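Side-chain contacts in L-asparagine oxygenase (Streptomyces coelicolor, PDB 2OG5), which catalyses the iron(II)- and 2-oxoglutarate-dependent 3-hydroxylation of L-asparagine to (2S,3S)-3-hydroxyasparagine, a building block of the calcium-dependent lipopeptide antibiotic: residues Glu50-Leu55 with Gly104-Ser109; Leu134-Gly139 with Gly299-Val304; Arg213-Leu218 with Asp288-Thr293; Ser220-Asp225 with Ala276-Arg281. One frame throughout, in Å; residues are numbered along the deposited sequence.

Interaction 1 (Glu50-Leu55 with Gly104-Ser109)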
loop_
_atom_site.group_PDB
_atom_site.type_symbol
_atom_site.label_atom_id
_atom_site.label_comp_id
_atom_site.label_asym_id
_atom_site.label_seq_id
_atom_site.Cartn_x
_atom_site.Cartn_y
_atom_site.Cartn_z
ATOM N N GLU A 50 11.161 20.590 -6.077
ATOM C CA GLU A 50 11.793 21.593 -5.216
ATOM C C GLU A 50 11.455 21.353 -3.750
ATOM O O GLU A 50 12.322 21.391 -2.888
ATOM C CB GLU A 50 11.347 23.007 -5.617
ATOM C CG GLU A 50 11.999 24.141 -4.818
ATOM C CD GLU A 50 11.484 25.535 -5.203
ATOM O OE1 GLU A 50 10.436 25.639 -5.884
ATOM O OE2 GLU A 50 12.132 26.537 -4.811
ATOM N N ILE A 51 10.176 21.114 -3.484
ATOM C CA ILE A 51 9.703 20.887 -2.125
ATOM C C ILE A 51 10.319 19.608 -1.532
ATOM O O ILE A 51 10.770 19.606 -0.390
ATOM C CB ILE A 51 8.156 20.783 -2.086
ATOM C CG1 ILE A 51 7.505 22.120 -2.463
ATOM C CG2 ILE A 51 7.682 20.385 -0.694
ATOM C CD1 ILE A 51 6.043 21.986 -2.892
ATOM N N ALA A 52 10.335 18.533 -2.318
ATOM C CA ALA A 52 10.879 17.256 -1.870
ATOM C C ALA A 52 12.374 17.348 -1.582
ATOM O O ALA A 52 12.844 16.829 -0.571
ATOM C CB ALA A 52 10.600 16.173 -2.898
ATOM N N TRP A 53 13.121 18.020 -2.457
ATOM C CA TRP A 53 14.561 18.177 -2.237
ATOM C C TRP A 53 14.864 19.009 -0.996
ATOM O O TRP A 53 15.781 18.688 -0.244
ATOM C CB TRP A 53 15.253 18.777 -3.467
ATOM C CG TRP A 53 15.653 17.743 -4.457
ATOM C CD1 TRP A 53 15.139 17.559 -5.709
ATOM C CD2 TRP A 53 16.652 16.727 -4.281
ATOM N NE1 TRP A 53 15.761 16.497 -6.326
ATOM C CE2 TRP A 53 16.687 15.965 -5.469
ATOM C CE3 TRP A 53 17.512 16.384 -3.230
ATOM C CZ2 TRP A 53 17.557 14.880 -5.640
ATOM C CZ3 TRP A 53 18.374 15.303 -3.398
ATOM C CH2 TRP A 53 18.391 14.565 -4.596
ATOM N N LYS A 54 14.102 20.081 -0.791
ATOM C CA LYS A 54 14.268 20.922 0.393
ATOM C C LYS A 54 14.017 20.121 1.672
ATOM O O LYS A 54 14.775 20.213 2.634
ATOM C CB LYS A 54 13.338 22.133 0.320
ATOM C CG LYS A 54 13.506 23.140 1.452
ATOM C CD LYS A 54 12.628 24.361 1.218
ATOM C CE LYS A 54 12.521 25.249 2.461
ATOM N NZ LYS A 54 11.184 25.933 2.554
ATOM N N LEU A 55 12.945 19.335 1.685
ATOM C CA LEU A 55 12.658 18.475 2.831
ATOM C C LEU A 55 13.772 17.452 3.052
ATOM O O LEU A 55 14.282 17.308 4.165
ATOM C CB LEU A 55 11.327 17.750 2.622
ATOM C CG LEU A 55 10.869 16.778 3.709
ATOM C CD1 LEU A 55 10.692 17.452 5.054
ATOM C CD2 LEU A 55 9.572 16.143 3.247
ATOM N N GLY A 104 4.889 11.282 -12.606
ATOM C CA GLY A 104 5.742 12.461 -12.746
ATOM C C GLY A 104 6.257 13.010 -11.430
ATOM O O GLY A 104 6.717 14.154 -11.375
ATOM N N LEU A 105 6.196 12.202 -10.374
ATOM C CA LEU A 105 6.729 12.594 -9.075
ATOM C C LEU A 105 8.250 12.505 -9.089
ATOM O O LEU A 105 8.822 11.735 -9.868
ATOM C CB LEU A 105 6.138 11.725 -7.962
ATOM C CG LEU A 105 4.667 12.041 -7.676
ATOM C CD1 LEU A 105 4.024 10.908 -6.930
ATOM C CD2 LEU A 105 4.520 13.363 -6.911
ATOM N N PRO A 106 8.914 13.299 -8.232
ATOM C CA PRO A 106 10.370 13.335 -8.292
ATOM C C PRO A 106 10.995 12.101 -7.670
ATOM O O PRO A 106 10.618 11.704 -6.566
ATOM C CB PRO A 106 10.726 14.590 -7.490
ATOM C CG PRO A 106 9.601 14.759 -6.536
ATOM C CD PRO A 106 8.375 14.199 -7.195
ATOM N N VAL A 107 11.909 11.483 -8.410
ATOM C CA VAL A 107 12.755 10.418 -7.893
ATOM C C VAL A 107 14.163 10.657 -8.431
ATOM O O VAL A 107 14.339 11.171 -9.545
ATOM C CB VAL A 107 12.257 9.002 -8.289
ATOM C CG1 VAL A 107 10.962 8.665 -7.562
ATOM C CG2 VAL A 107 12.085 8.891 -9.796
ATOM N N ASP A 108 15.160 10.301 -7.630
ATOM C CA ASP A 108 16.552 10.642 -7.925
ATOM C C ASP A 108 17.217 9.573 -8.808
ATOM O O ASP A 108 18.169 8.918 -8.385
ATOM C CB ASP A 108 17.312 10.825 -6.602
ATOM C CG ASP A 108 18.692 11.446 -6.783
ATOM O OD1 ASP A 108 19.013 11.957 -7.888
ATOM O OD2 ASP A 108 19.460 11.429 -5.797
ATOM N N SER A 109 16.718 9.414 -10.036
ATOM C CA SER A 109 17.163 8.331 -10.930
ATOM C C SER A 109 18.673 8.311 -11.167
ATOM O O SER A 109 19.281 7.237 -11.201
ATOM C CB SER A 109 16.422 8.381 -12.279
ATOM O OG SER A 109 15.155 7.732 -12.199
#
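A52 and P106 make the buried, apolar half of a contact in which helix 42-58 lies against the loop leaving strand 99-103 of the jelly-roll fold. The methyl of A52 points at the pyrrolidine ring, its CB lying 4.0 Å from CG of P106. Both residues are buried, and their CA atoms, 7.5 Å apart, are the nearest CA pair of the two segments. V48 and E49 of the same helix also touch the proline, and L128 of helix 128-140 packs on A52.

Toward the surface the contact changes in kind: W53 and D108, both partly exposed, meet with the indole and carboxylate planes 80° apart. The acid stands at the edge of the benzo ring, its CG 3.8 Å from CZ2 of W53, where an anion would probably be favoured by the ring hydrogens. D108 is the centre of an inverse gamma turn, and OD1 of D108 also takes a weak hydrogen bond from G111 N. CG of D108 is anti to the backbone N (chi1 -169°), which carries the carboxylate toward the helix. The closest atoms of this outer pair are OD2 of D108 and CH2 of W53, separated by 3.5 Å.

Interaction 2 (Leu134-Gly139 with Gly299-Val304)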
loop_
_atom_site.group_PDB
_atom_site.type_symbol
_atom_site.label_atom_id
_atom_site.label_comp_id
_atom_site.label_asym_id
_atom_site.label_seq_id
_atom_site.Cartn_x
_atom_site.Cartn_y
_atom_site.Cartn_z
ATOM N N LEU A 134 6.160 10.472 2.643
ATOM C CA LEU A 134 5.686 10.933 3.944
ATOM C C LEU A 134 4.870 12.225 3.807
ATOM O O LEU A 134 3.916 12.450 4.563
ATOM C CB LEU A 134 6.831 11.049 4.959
ATOM C CG LEU A 134 7.467 9.701 5.354
ATOM C CD1 LEU A 134 8.523 9.861 6.448
ATOM C CD2 LEU A 134 6.426 8.683 5.795
ATOM N N MET A 135 5.203 13.071 2.834
ATOM C CA MET A 135 4.363 14.252 2.556
ATOM C C MET A 135 2.962 13.802 2.146
ATOM O O MET A 135 1.965 14.268 2.703
ATOM C CB MET A 135 4.974 15.147 1.470
ATOM C CG MET A 135 6.182 15.928 1.933
ATOM S SD MET A 135 6.790 17.142 0.730
ATOM C CE MET A 135 7.407 16.072 -0.577
ATOM N N THR A 136 2.874 12.861 1.215
ATOM C CA THR A 136 1.569 12.396 0.741
ATOM C C THR A 136 0.783 11.718 1.862
ATOM O O THR A 136 -0.429 11.904 1.975
ATOM C CB THR A 136 1.692 11.443 -0.452
ATOM O OG1 THR A 136 2.509 12.059 -1.459
ATOM C CG2 THR A 136 0.318 11.118 -1.034
ATOM N N ALA A 137 1.462 10.937 2.698
ATOM C CA ALA A 137 0.800 10.291 3.828
ATOM C C ALA A 137 0.159 11.317 4.750
ATOM O O ALA A 137 -0.961 11.134 5.222
ATOM C CB ALA A 137 1.796 9.432 4.614
ATOM N N CYS A 138 0.879 12.410 5.004
ATOM C CA CYS A 138 0.352 13.473 5.854
ATOM C C CYS A 138 -0.801 14.251 5.214
ATOM O O CYS A 138 -1.590 14.889 5.922
ATOM C CB CYS A 138 1.475 14.432 6.264
ATOM S SG CYS A 138 2.647 13.748 7.420
ATOM N N GLY A 139 -0.883 14.250 3.885
ATOM C CA GLY A 139 -2.018 14.815 3.176
ATOM C C GLY A 139 -3.277 13.973 3.242
ATOM O O GLY A 139 -4.392 14.512 3.327
ATOM N N GLY A 299 8.932 7.344 -10.734
ATOM C CA GLY A 299 8.154 8.560 -10.521
ATOM C C GLY A 299 6.658 8.342 -10.463
ATOM O O GLY A 299 5.908 9.308 -10.329
ATOM N N GLU A 300 6.219 7.090 -10.576
ATOM C CA GLU A 300 4.804 6.765 -10.451
ATOM C C GLU A 300 4.504 6.353 -9.021
ATOM O O GLU A 300 5.265 5.601 -8.415
ATOM C CB GLU A 300 4.392 5.664 -11.420
ATOM C CG GLU A 300 4.524 6.120 -12.853
ATOM C CD GLU A 300 3.953 5.154 -13.854
ATOM O OE1 GLU A 300 3.757 3.971 -13.490
ATOM O OE2 GLU A 300 3.701 5.599 -14.998
ATOM N N LEU A 301 3.389 6.863 -8.507
ATOM C CA LEU A 301 2.909 6.582 -7.154
ATOM C C LEU A 301 1.513 5.990 -7.248
ATOM O O LEU A 301 0.589 6.683 -7.669
ATOM C CB LEU A 301 2.851 7.875 -6.346
ATOM C CG LEU A 301 2.273 7.808 -4.934
ATOM C CD1 LEU A 301 3.140 6.922 -4.053
ATOM C CD2 LEU A 301 2.136 9.211 -4.326
ATOM N N ALA A 302 1.374 4.719 -6.860
ATOM C CA ALA A 302 0.086 4.044 -6.827
ATOM C C ALA A 302 -0.429 4.138 -5.410
ATOM O O ALA A 302 0.318 3.868 -4.470
ATOM C CB ALA A 302 0.223 2.586 -7.229
ATOM N N ILE A 303 -1.690 4.525 -5.251
ATOM C CA ILE A 303 -2.317 4.591 -3.933
ATOM C C ILE A 303 -3.558 3.716 -3.969
ATOM O O ILE A 303 -4.468 3.948 -4.772
ATOM C CB ILE A 303 -2.694 6.024 -3.547
ATOM C CG1 ILE A 303 -1.477 6.950 -3.640
ATOM C CG2 ILE A 303 -3.306 6.064 -2.124
ATOM C CD1 ILE A 303 -1.820 8.425 -3.399
ATOM N N VAL A 304 -3.564 2.684 -3.128
ATOM C CA VAL A 304 -4.634 1.697 -3.082
ATOM C C VAL A 304 -5.478 1.937 -1.825
ATOM O O VAL A 304 -4.942 2.094 -0.736
ATOM C CB VAL A 304 -4.045 0.276 -3.044
ATOM C CG1 VAL A 304 -5.139 -0.768 -3.004
ATOM C CG2 VAL A 304 -3.106 0.040 -4.257
#
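T136 alone, on helix 128-140, meets two residues of strand 301-305, and its two branches divide the work. The hydroxyl branch faces L301, the side chains reaching toward each other until OG1 of T136 is 4.1 Å from CD2 of L301. The methyl branch goes to the isoleucine, with CG2 of T136 lying 4.2 Å from CD1 of I303 and the two side chains set at a slant to one another. All three residues are buried, and no hydrogen bond passes between the segments, leaving dispersion as the main force.

A bond inside the helix probably helps to hold the two branches in place. OG1 lies beside the backbone N (chi1 -52°) and is hydrogen-bonded to V132 O one turn earlier, which satisfies the hydroxyl although its neighbour across the contact is a hydrocarbon. The same rotation places CG2 anti to the backbone N. L301 and I303 both point at the helix, with one residue between them along the strand.

The arrangement is a helix laid over a sheet of the jelly-roll core. M193 of the adjacent strand 191-196 touches both T136 and I303, while L195 packs on L301, and W79 also touches T136. Backbone hydrogen bonds join L301 to L102 and A302 to L194, fixing the strand between its antiparallel neighbours 99-103 and 191-196. Further out, a salt bridge ties E300 to R103. The side chain of L301 lies about 9 Å from that of R329, which binds L-asparagine, and the side chain of I303 about 11 Å from that of the iron ligand H311.

Interaction 3 (Arg213-Leu218 with Asp288-Thr293)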
loop_
_atom_site.group_PDB
_atom_site.type_symbol
_atom_site.label_atom_id
_atom_site.label_comp_id
_atom_site.label_asym_id
_atom_site.label_seq_id
_atom_site.Cartn_x
_atom_site.Cartn_y
_atom_site.Cartn_z
ATOM N N ARG A 213 -16.009 -3.063 -5.442
ATOM C CA ARG A 213 -17.043 -2.346 -6.217
ATOM C C ARG A 213 -17.257 -2.909 -7.627
ATOM O O ARG A 213 -18.374 -2.851 -8.157
ATOM C CB ARG A 213 -16.724 -0.850 -6.320
ATOM C CG ARG A 213 -16.785 -0.137 -4.984
ATOM C CD ARG A 213 -16.340 1.315 -5.047
ATOM N NE ARG A 213 -16.509 1.894 -3.718
ATOM C CZ ARG A 213 -15.673 2.753 -3.131
ATOM N NH1 ARG A 213 -14.591 3.192 -3.740
ATOM N NH2 ARG A 213 -15.935 3.177 -1.908
ATOM N N ARG A 214 -16.190 -3.423 -8.240
ATOM C CA ARG A 214 -16.291 -4.056 -9.554
ATOM C C ARG A 214 -16.889 -5.441 -9.463
ATOM O O ARG A 214 -17.545 -5.873 -10.402
ATOM C CB ARG A 214 -14.931 -4.185 -10.249
ATOM C CG ARG A 214 -14.224 -2.887 -10.587
ATOM C CD ARG A 214 -14.978 -2.091 -11.631
ATOM N NE ARG A 214 -14.151 -1.056 -12.252
ATOM C CZ ARG A 214 -14.610 -0.150 -13.112
ATOM N NH1 ARG A 214 -15.887 -0.156 -13.480
ATOM N NH2 ARG A 214 -13.789 0.756 -13.625
ATOM N N VAL A 215 -16.650 -6.159 -8.367
ATOM C CA VAL A 215 -17.058 -7.561 -8.311
ATOM C C VAL A 215 -18.393 -7.820 -7.628
ATOM O O VAL A 215 -19.094 -8.747 -8.033
ATOM C CB VAL A 215 -15.977 -8.493 -7.704
ATOM C CG1 VAL A 215 -14.618 -8.229 -8.356
ATOM C CG2 VAL A 215 -15.885 -8.354 -6.229
ATOM N N LEU A 216 -18.760 -7.027 -6.620
ATOM C CA LEU A 216 -19.983 -7.308 -5.849
ATOM C C LEU A 216 -21.221 -7.563 -6.728
ATOM O O LEU A 216 -21.923 -8.542 -6.497
ATOM C CB LEU A 216 -20.264 -6.214 -4.806
ATOM C CG LEU A 216 -21.461 -6.481 -3.880
ATOM C CD1 LEU A 216 -21.236 -7.722 -3.032
ATOM C CD2 LEU A 216 -21.737 -5.284 -2.984
ATOM N N PRO A 217 -21.477 -6.710 -7.740
ATOM C CA PRO A 217 -22.662 -6.947 -8.590
ATOM C C PRO A 217 -22.608 -8.218 -9.442
ATOM O O PRO A 217 -23.639 -8.627 -9.978
ATOM C CB PRO A 217 -22.700 -5.716 -9.510
ATOM C CG PRO A 217 -21.784 -4.721 -8.898
ATOM C CD PRO A 217 -20.753 -5.492 -8.147
ATOM N N LEU A 218 -21.430 -8.826 -9.576
ATOM C CA LEU A 218 -21.257 -10.029 -10.402
ATOM C C LEU A 218 -21.329 -11.340 -9.608
ATOM O O LEU A 218 -21.462 -12.421 -10.197
ATOM C CB LEU A 218 -19.909 -9.969 -11.123
ATOM C CG LEU A 218 -19.569 -8.676 -11.867
ATOM C CD1 LEU A 218 -18.164 -8.753 -12.447
ATOM C CD2 LEU A 218 -20.600 -8.394 -12.956
ATOM N N ASP A 288 -9.693 -11.833 -10.191
ATOM C CA ASP A 288 -8.803 -12.076 -11.298
ATOM C C ASP A 288 -9.346 -11.448 -12.584
ATOM O O ASP A 288 -8.579 -10.890 -13.360
ATOM C CB ASP A 288 -8.593 -13.571 -11.497
ATOM C CG ASP A 288 -7.528 -13.864 -12.512
ATOM O OD1 ASP A 288 -6.344 -13.667 -12.179
ATOM O OD2 ASP A 288 -7.883 -14.283 -13.632
ATOM N N ALA A 289 -10.662 -11.544 -12.801
ATOM C CA ALA A 289 -11.271 -11.070 -14.047
ATOM C C ALA A 289 -11.315 -9.546 -14.162
ATOM O O ALA A 289 -11.225 -8.999 -15.272
ATOM C CB ALA A 289 -12.682 -11.641 -14.193
ATOM N N THR A 290 -11.429 -8.860 -13.032
ATOM C CA THR A 290 -11.668 -7.418 -13.034
ATOM C C THR A 290 -10.456 -6.603 -12.577
ATOM O O THR A 290 -10.526 -5.376 -12.540
ATOM C CB THR A 290 -12.836 -7.065 -12.126
ATOM O OG1 THR A 290 -12.520 -7.410 -10.771
ATOM C CG2 THR A 290 -14.106 -7.811 -12.569
ATOM N N ALA A 291 -9.360 -7.275 -12.233
ATOM C CA ALA A 291 -8.180 -6.592 -11.708
ATOM C C ALA A 291 -7.546 -5.712 -12.774
ATOM O O ALA A 291 -7.510 -6.084 -13.959
ATOM C CB ALA A 291 -7.165 -7.603 -11.208
ATOM N N VAL A 292 -7.049 -4.549 -12.350
ATOM C CA VAL A 292 -6.253 -3.681 -13.196
ATOM C C VAL A 292 -4.805 -4.054 -12.920
ATOM O O VAL A 292 -4.407 -4.198 -11.759
ATOM C CB VAL A 292 -6.499 -2.181 -12.878
ATOM C CG1 VAL A 292 -5.596 -1.287 -13.735
ATOM C CG2 VAL A 292 -7.960 -1.811 -13.071
ATOM N N THR A 293 -4.021 -4.254 -13.975
ATOM C CA THR A 293 -2.621 -4.596 -13.837
ATOM C C THR A 293 -1.791 -3.451 -14.355
ATOM O O THR A 293 -1.993 -3.002 -15.488
ATOM C CB THR A 293 -2.266 -5.895 -14.600
ATOM O OG1 THR A 293 -3.114 -6.955 -14.138
ATOM C CG2 THR A 293 -0.813 -6.291 -14.379
#
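R214 meets T290 with its stem and not with its flat end: CB of the arginine is 4.0 Å from CB of T290, while the guanidinium is led away. The chain bends at chi2 (-66°), with NE of that planar group in a salt bridge to D97; only the CB stem meets T290. The setting is the end of helix 274-290, where T290 is the last helical residue before A291 leaves helical geometry and the chain enters strand 292-294. That strand is an outer member of the smaller antiparallel sheet of the jelly-roll, joined to strand 207-211 by backbone hydrogen bonding between V292 and T209. Segment 213-218 follows the latter strand directly, which brings the two chain turns side by side.

T290 is the hub, touched by three residues. V215 approaches at about a right angle, with CG1 only 3.3 Å from OG1 of T290, a snug van der Waals fit. The hydroxyl sits between the backbone N and the carbonyl carbon (chi1 63°), from where it is hydrogen-bonded to H286 O, back along the helix. H286 also touches V215 and L218, and L283 and F287 pack on V215, so the valine is buried against the helix while R214 and L218 lie at the exposed margin. A backbone bond of 2.8 Å from L218 N to V215 O closes the turn on which the leucine sits. L218 then reaches T290 tip to tip, CD1 standing 4.2 Å from CG2 of the threonine.

Interaction 4 (Ser220-Asp225 with Ala276-Arg281)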
loop_
_atom_site.group_PDB
_atom_site.type_symbol
_atom_site.label_atom_id
_atom_site.label_comp_id
_atom_site.label_asym_id
_atom_site.label_seq_id
_atom_site.Cartn_x
_atom_site.Cartn_y
_atom_site.Cartn_z
ATOM N N SER A 220 -22.626 -14.397 -7.145
ATOM C CA SER A 220 -23.886 -15.106 -6.946
ATOM C C SER A 220 -24.446 -14.827 -5.555
ATOM O O SER A 220 -23.703 -14.519 -4.616
ATOM C CB SER A 220 -23.704 -16.614 -7.161
ATOM O OG SER A 220 -22.894 -17.207 -6.161
ATOM N N ASP A 221 -25.765 -14.929 -5.426
ATOM C CA ASP A 221 -26.430 -14.656 -4.157
ATOM C C ASP A 221 -25.871 -15.497 -3.011
ATOM O O ASP A 221 -25.694 -14.993 -1.903
ATOM C CB ASP A 221 -27.942 -14.894 -4.275
ATOM C CG ASP A 221 -28.660 -13.794 -5.055
ATOM O OD1 ASP A 221 -28.066 -12.722 -5.292
ATOM O OD2 ASP A 221 -29.835 -14.008 -5.424
ATOM N N SER A 222 -25.602 -16.771 -3.282
ATOM C CA SER A 222 -25.069 -17.682 -2.267
ATOM C C SER A 222 -23.681 -17.236 -1.807
ATOM O O SER A 222 -23.369 -17.308 -0.619
ATOM C CB SER A 222 -25.037 -19.133 -2.780
ATOM O OG SER A 222 -24.316 -19.267 -3.997
ATOM N N THR A 223 -22.861 -16.777 -2.752
ATOM C CA THR A 223 -21.538 -16.253 -2.432
ATOM C C THR A 223 -21.654 -14.971 -1.616
ATOM O O THR A 223 -20.996 -14.843 -0.589
ATOM C CB THR A 223 -20.690 -16.051 -3.701
ATOM O OG1 THR A 223 -20.284 -17.338 -4.185
ATOM C CG2 THR A 223 -19.444 -15.208 -3.419
ATOM N N VAL A 224 -22.504 -14.044 -2.047
ATOM C CA VAL A 224 -22.687 -12.792 -1.299
ATOM C C VAL A 224 -23.164 -13.086 0.125
ATOM O O VAL A 224 -22.602 -12.578 1.090
ATOM C CB VAL A 224 -23.650 -11.815 -2.018
ATOM C CG1 VAL A 224 -23.947 -10.592 -1.142
ATOM C CG2 VAL A 224 -23.052 -11.387 -3.357
ATOM N N ASP A 225 -24.184 -13.930 0.264
ATOM C CA ASP A 225 -24.650 -14.336 1.592
ATOM C C ASP A 225 -23.529 -14.941 2.446
ATOM O O ASP A 225 -23.402 -14.619 3.630
ATOM C CB ASP A 225 -25.806 -15.341 1.480
ATOM C CG ASP A 225 -27.126 -14.691 1.066
ATOM O OD1 ASP A 225 -27.235 -13.445 1.066
ATOM O OD2 ASP A 225 -28.066 -15.452 0.747
ATOM N N ALA A 276 -18.376 -21.027 2.665
ATOM C CA ALA A 276 -17.308 -20.026 2.768
ATOM C C ALA A 276 -16.167 -20.342 1.802
ATOM O O ALA A 276 -15.652 -19.449 1.129
ATOM C CB ALA A 276 -16.784 -19.947 4.189
ATOM N N ALA A 277 -15.773 -21.611 1.737
ATOM C CA ALA A 277 -14.738 -22.045 0.800
ATOM C C ALA A 277 -15.136 -21.764 -0.650
ATOM O O ALA A 277 -14.330 -21.244 -1.423
ATOM C CB ALA A 277 -14.428 -23.526 0.993
ATOM N N GLU A 278 -16.372 -22.104 -1.016
ATOM C CA GLU A 278 -16.881 -21.820 -2.361
ATOM C C GLU A 278 -16.890 -20.317 -2.638
ATOM O O GLU A 278 -16.549 -19.890 -3.740
ATOM C CB GLU A 278 -18.293 -22.388 -2.558
ATOM C CG GLU A 278 -18.837 -22.242 -3.984
ATOM C CD GLU A 278 -20.188 -22.893 -4.170
ATOM O OE1 GLU A 278 -20.242 -24.140 -4.260
ATOM O OE2 GLU A 278 -21.201 -22.157 -4.233
ATOM N N ALA A 279 -17.301 -19.533 -1.638
ATOM C CA ALA A 279 -17.369 -18.067 -1.746
ATOM C C ALA A 279 -16.003 -17.456 -2.034
ATOM O O ALA A 279 -15.886 -16.554 -2.874
ATOM C CB ALA A 279 -17.964 -17.463 -0.473
ATOM N N LEU A 280 -14.976 -17.941 -1.343
ATOM C CA LEU A 280 -13.607 -17.467 -1.590
ATOM C C LEU A 280 -13.116 -17.815 -2.993
ATOM O O LEU A 280 -12.410 -17.019 -3.619
ATOM C CB LEU A 280 -12.630 -18.038 -0.564
ATOM C CG LEU A 280 -12.771 -17.511 0.863
ATOM C CD1 LEU A 280 -11.794 -18.234 1.777
ATOM C CD2 LEU A 280 -12.574 -15.996 0.947
ATOM N N ARG A 281 -13.470 -19.006 -3.480
ATOM C CA ARG A 281 -13.099 -19.396 -4.831
ATOM C C ARG A 281 -13.768 -18.481 -5.859
ATOM O O ARG A 281 -13.118 -18.029 -6.796
ATOM C CB ARG A 281 -13.441 -20.863 -5.091
ATOM C CG ARG A 281 -12.505 -21.825 -4.375
ATOM C CD ARG A 281 -12.660 -23.251 -4.870
ATOM N NE ARG A 281 -13.953 -23.826 -4.524
ATOM C CZ ARG A 281 -14.220 -24.514 -3.411
ATOM N NH1 ARG A 281 -13.285 -24.735 -2.488
ATOM N NH2 ARG A 281 -15.444 -24.985 -3.221
HETATM O O HOH W 1 -21.597 -19.660 -3.372
#
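T223 and A279 supply the apolar part of this helix-helix contact, and they bring helices 221-227 and 274-290 close, with the CA atoms of T223 and A279 4.6 Å apart. CG2 of T223 lies 3.8 Å from the carbonyl O of A279 and 4.0 Å from its CB. In return the alanine methyl sits against the main chain of the threonine, CB of A279 being 4.0 Å from O of T223. Small side chains permit such a distance; A226 and L227 continue the packing on A279.

The polar part runs through water. S222 OG and E278 OE2 are 4.3 Å apart, and one water molecule spans them, 2.8 Å from OG of S222 and 2.7 Å from OE2 of E278. It donates to that carboxylate oxygen and also to OG1 of T223. The glutamate is extended, CG anti to its backbone N (chi1 -175°), which carries the acid across to the water.

A third group of bonds belongs to the start of helix 221-227. S220 is its N-cap, its OG accepting a weak bond from T223 N, and E282 OE1 of the other helix is hydrogen-bonded to both S220 OG and T223 OG1.

Two acids of helix 274-290 are thus directed, one directly and one through water, at the N-terminal turn of helix 221-227, where the helix dipole would probably favour their negative charge.

Overall arrangement
Interaction 2 is the most central, wholly buried and about 9 Å from the centre of the chain, and it relies on aliphatic packing; the other three are partly buried and lie farther out. Interactions 1 and 2 touch: L105 N is 2.9 Å from G299 O, probably a hydrogen bond. Interactions 3 and 4 share helix 274-290 and meet through L216 and V224. Interactions 1 and 4 flank the chain's centre from opposite sides. Interaction 3 is a van der Waals contact around one threonine, with no hydrogen bond between its segments. Only interaction 4 has a bridging water between its segments; at the margin of interaction 1 a carboxylate instead meets an indole edge.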